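Long-range contact in tropomodulin (Caenorhabditis elegans, PDB 1PGV), which probably caps the pointed end of actin filaments, blocking their elongation and depolymerization, here represented by its C-terminal domain: residues E64-S69 and I91-T96. Residues are numbered along the deposited sequence; the frame is centred on the assembly and turned at random.
Sequences EAACNS and IELIET
C67 presses its sulfur onto the backbone of L93, with SG 3.5 Å from L93 CA and equally near L93 N. Its chi1 of -66° sets SG anti to the carbonyl carbon, which lays it against helix 90-96, and the backbones of the two segments are closest here, C67 CA lying 4.8 Å from L93 CA. On the buried side, both methyls of L93 meet A66: CD1 lies 3.8 Å from A66 CB and CD2 only slightly farther, while CD1 also rests 3.5 Å from A66 O. That carbonyl accepts the backbone N-H of S69, closing the type I turn A66-S69.

The solvent side is looser. The extended E92 chain passes alongside C67, and its OE2 comes no nearer to SG than 4.0 Å. T96 CG2 lies 4.0 Å from C67 O, while T96 OG1 donates a hydrogen bond to E92 O (2.9 Å) within its own helix.

The contact joins the end of helix 56-66 and the turn after it to helix 90-96 in this leucine-rich-repeat domain, whose strands 74-76 and 102-104 are adjacent in the parallel sheet. A66 also touches L36 of helix 29-37, and I91 and I94 meet helix 112-121.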
ATOM      1  N   GLU A  64       7.363  -7.292  -8.817  1.00 25.09           N
ATOM      2  CA  GLU A  64       6.769  -8.267  -9.722  1.00 26.37           C
ATOM      3  C   GLU A  64       6.762  -9.651  -9.077  1.00 26.00           C
ATOM      4  O   GLU A  64       5.809 -10.415  -9.225  1.00 25.28           O
ATOM      5  CB  GLU A  64       7.555  -8.296 -11.037  1.00 29.98           C
ATOM      6  CG  GLU A  64       6.992  -9.232 -12.092  1.00 35.26           C
ATOM      7  CD  GLU A  64       7.793  -9.199 -13.387  1.00 39.06           C
ATOM      8  OE1 GLU A  64       7.420  -9.914 -14.339  1.00 41.78           O
ATOM      9  OE2 GLU A  64       8.798  -8.456 -13.452  1.00 41.79           O
ATOM     10  N   ALA A  65       7.832  -9.967  -8.357  1.00 25.90           N
ATOM     11  CA  ALA A  65       7.939 -11.263  -7.691  1.00 24.81           C
ATOM     12  C   ALA A  65       6.855 -11.400  -6.622  1.00 24.31           C
ATOM     13  O   ALA A  65       6.217 -12.447  -6.497  1.00 23.32           O
ATOM     14  CB  ALA A  65       9.314 -11.406  -7.062  1.00 26.27           C
ATOM     15  N   ALA A  66       6.651 -10.331  -5.859  1.00 23.16           N
ATOM     16  CA  ALA A  66       5.652 -10.323  -4.793  1.00 23.02           C
ATOM     17  C   ALA A  66       4.258 -10.705  -5.288  1.00 21.96           C
ATOM     18  O   ALA A  66       3.439 -11.215  -4.518  1.00 21.54           O
ATOM     19  CB  ALA A  66       5.616  -8.951  -4.129  1.00 21.71           C
ATOM     20  N   CYS A  67       3.985 -10.462  -6.569  1.00 22.65           N
ATOM     21  CA  CYS A  67       2.681 -10.790  -7.143  1.00 24.01           C
ATOM     22  C   CYS A  67       2.412 -12.289  -7.177  1.00 25.37           C
ATOM     23  O   CYS A  67       1.261 -12.716  -7.220  1.00 26.21           O
ATOM     24  CB  CYS A  67       2.564 -10.239  -8.565  1.00 25.59           C
ATOM     25  SG  CYS A  67       2.564  -8.446  -8.654  1.00 26.85           S
ATOM     26  N   ASN A  68       3.478 -13.084  -7.161  1.00 26.47           N
ATOM     27  CA  ASN A  68       3.346 -14.537  -7.201  1.00 27.87           C
ATOM     28  C   ASN A  68       3.137 -15.169  -5.828  1.00 27.78           C
ATOM     29  O   ASN A  68       2.834 -16.360  -5.725  1.00 27.13           O
ATOM     30  CB  ASN A  68       4.582 -15.140  -7.862  1.00 30.58           C
ATOM     31  CG  ASN A  68       4.791 -14.620  -9.266  1.00 33.60           C
ATOM     32  OD1 ASN A  68       3.943 -14.806 -10.137  1.00 36.15           O
ATOM     33  ND2 ASN A  68       5.919 -13.954  -9.493  1.00 35.15           N
ATOM     34  N   SER A  69       3.291 -14.371  -4.777  1.00 25.10           N
ATOM     35  CA  SER A  69       3.124 -14.873  -3.418  1.00 23.19           C
ATOM     36  C   SER A  69       1.724 -14.680  -2.848  1.00 24.53           C
ATOM     37  O   SER A  69       1.178 -13.579  -2.876  1.00 23.85           O
ATOM     38  CB  SER A  69       4.129 -14.203  -2.482  1.00 23.44           C
ATOM     39  OG  SER A  69       3.797 -14.466  -1.127  1.00 23.58           O
ATOM     40  N   ILE A  91       0.474  -1.721  -8.574  1.00 19.03           N
ATOM     41  CA  ILE A  91      -0.931  -1.810  -8.924  1.00 18.15           C
ATOM     42  C   ILE A  91      -1.317  -3.276  -9.095  1.00 17.62           C
ATOM     43  O   ILE A  91      -2.319  -3.719  -8.543  1.00 16.11           O
ATOM     44  CB  ILE A  91      -1.249  -1.046 -10.234  1.00 19.87           C
ATOM     45  CG1 ILE A  91      -1.072   0.457 -10.002  1.00 20.06           C
ATOM     46  CG2 ILE A  91      -2.678  -1.350 -10.679  1.00 19.88           C
ATOM     47  CD1 ILE A  91      -1.227   1.305 -11.256  1.00 24.60           C
ATOM     48  N   GLU A  92      -0.522  -4.032  -9.850  1.00 18.50           N
ATOM     49  CA  GLU A  92      -0.821  -5.443 -10.068  1.00 18.90           C
ATOM     50  C   GLU A  92      -0.776  -6.205  -8.742  1.00 19.24           C
ATOM     51  O   GLU A  92      -1.648  -7.030  -8.460  1.00 18.62           O
ATOM     52  CB  GLU A  92       0.179  -6.077 -11.037  1.00 22.12           C
ATOM     53  CG  GLU A  92      -0.259  -7.449 -11.526  1.00 27.39           C
ATOM     54  CD  GLU A  92       0.833  -8.199 -12.264  1.00 32.29           C
ATOM     55  OE1 GLU A  92       1.627  -7.553 -12.978  1.00 33.86           O
ATOM     56  OE2 GLU A  92       0.888  -9.442 -12.140  1.00 35.08           O
ATOM     57  N   LEU A  93       0.242  -5.919  -7.939  1.00 19.35           N
ATOM     58  CA  LEU A  93       0.398  -6.583  -6.641  1.00 18.99           C
ATOM     59  C   LEU A  93      -0.832  -6.393  -5.759  1.00 19.07           C
ATOM     60  O   LEU A  93      -1.404  -7.363  -5.245  1.00 18.93           O
ATOM     61  CB  LEU A  93       1.627  -6.038  -5.908  1.00 19.70           C
ATOM     62  CG  LEU A  93       1.811  -6.589  -4.488  1.00 19.53           C
ATOM     63  CD1 LEU A  93       1.975  -8.091  -4.561  1.00 19.61           C
ATOM     64  CD2 LEU A  93       3.014  -5.945  -3.821  1.00 20.76           C
ATOM     65  N   ILE A  94      -1.236  -5.138  -5.586  1.00 18.26           N
ATOM     66  CA  ILE A  94      -2.391  -4.809  -4.762  1.00 16.46           C
ATOM     67  C   ILE A  94      -3.672  -5.457  -5.270  1.00 17.13           C
ATOM     68  O   ILE A  94      -4.435  -6.030  -4.493  1.00 16.37           O
ATOM     69  CB  ILE A  94      -2.591  -3.271  -4.688  1.00 15.80           C
ATOM     70  CG1 ILE A  94      -1.376  -2.632  -4.016  1.00 15.16           C
ATOM     71  CG2 ILE A  94      -3.871  -2.930  -3.928  1.00 18.53           C
ATOM     72  CD1 ILE A  94      -1.383  -1.106  -4.030  1.00 15.97           C
ATOM     73  N   GLU A  95      -3.914  -5.374  -6.577  1.00 17.05           N
ATOM     74  CA  GLU A  95      -5.130  -5.951  -7.135  1.00 18.53           C
ATOM     75  C   GLU A  95      -5.149  -7.473  -7.158  1.00 19.75           C
ATOM     76  O   GLU A  95      -6.216  -8.077  -7.247  1.00 21.29           O
ATOM     77  CB  GLU A  95      -5.365  -5.417  -8.553  1.00 19.81           C
ATOM     78  CG  GLU A  95      -5.626  -3.925  -8.587  1.00 20.44           C
ATOM     79  CD  GLU A  95      -5.922  -3.411  -9.984  1.00 24.45           C
ATOM     80  OE1 GLU A  95      -6.003  -4.236 -10.920  1.00 24.53           O
ATOM     81  OE2 GLU A  95      -6.074  -2.184 -10.138  1.00 24.79           O
ATOM     82  N   THR A  96      -3.975  -8.089  -7.060  1.00 19.12           N
ATOM     83  CA  THR A  96      -3.864  -9.544  -7.105  1.00 22.43           C
ATOM     84  C   THR A  96      -3.772 -10.239  -5.747  1.00 21.11           C
ATOM     85  O   THR A  96      -4.367 -11.301  -5.544  1.00 19.55           O
ATOM     86  CB  THR A  96      -2.624  -9.978  -7.915  1.00 23.34           C
ATOM     87  OG1 THR A  96      -2.751  -9.531  -9.271  1.00 30.02           O
ATOM     88  CG2 THR A  96      -2.476 -11.498  -7.900  1.00 29.03           C
TER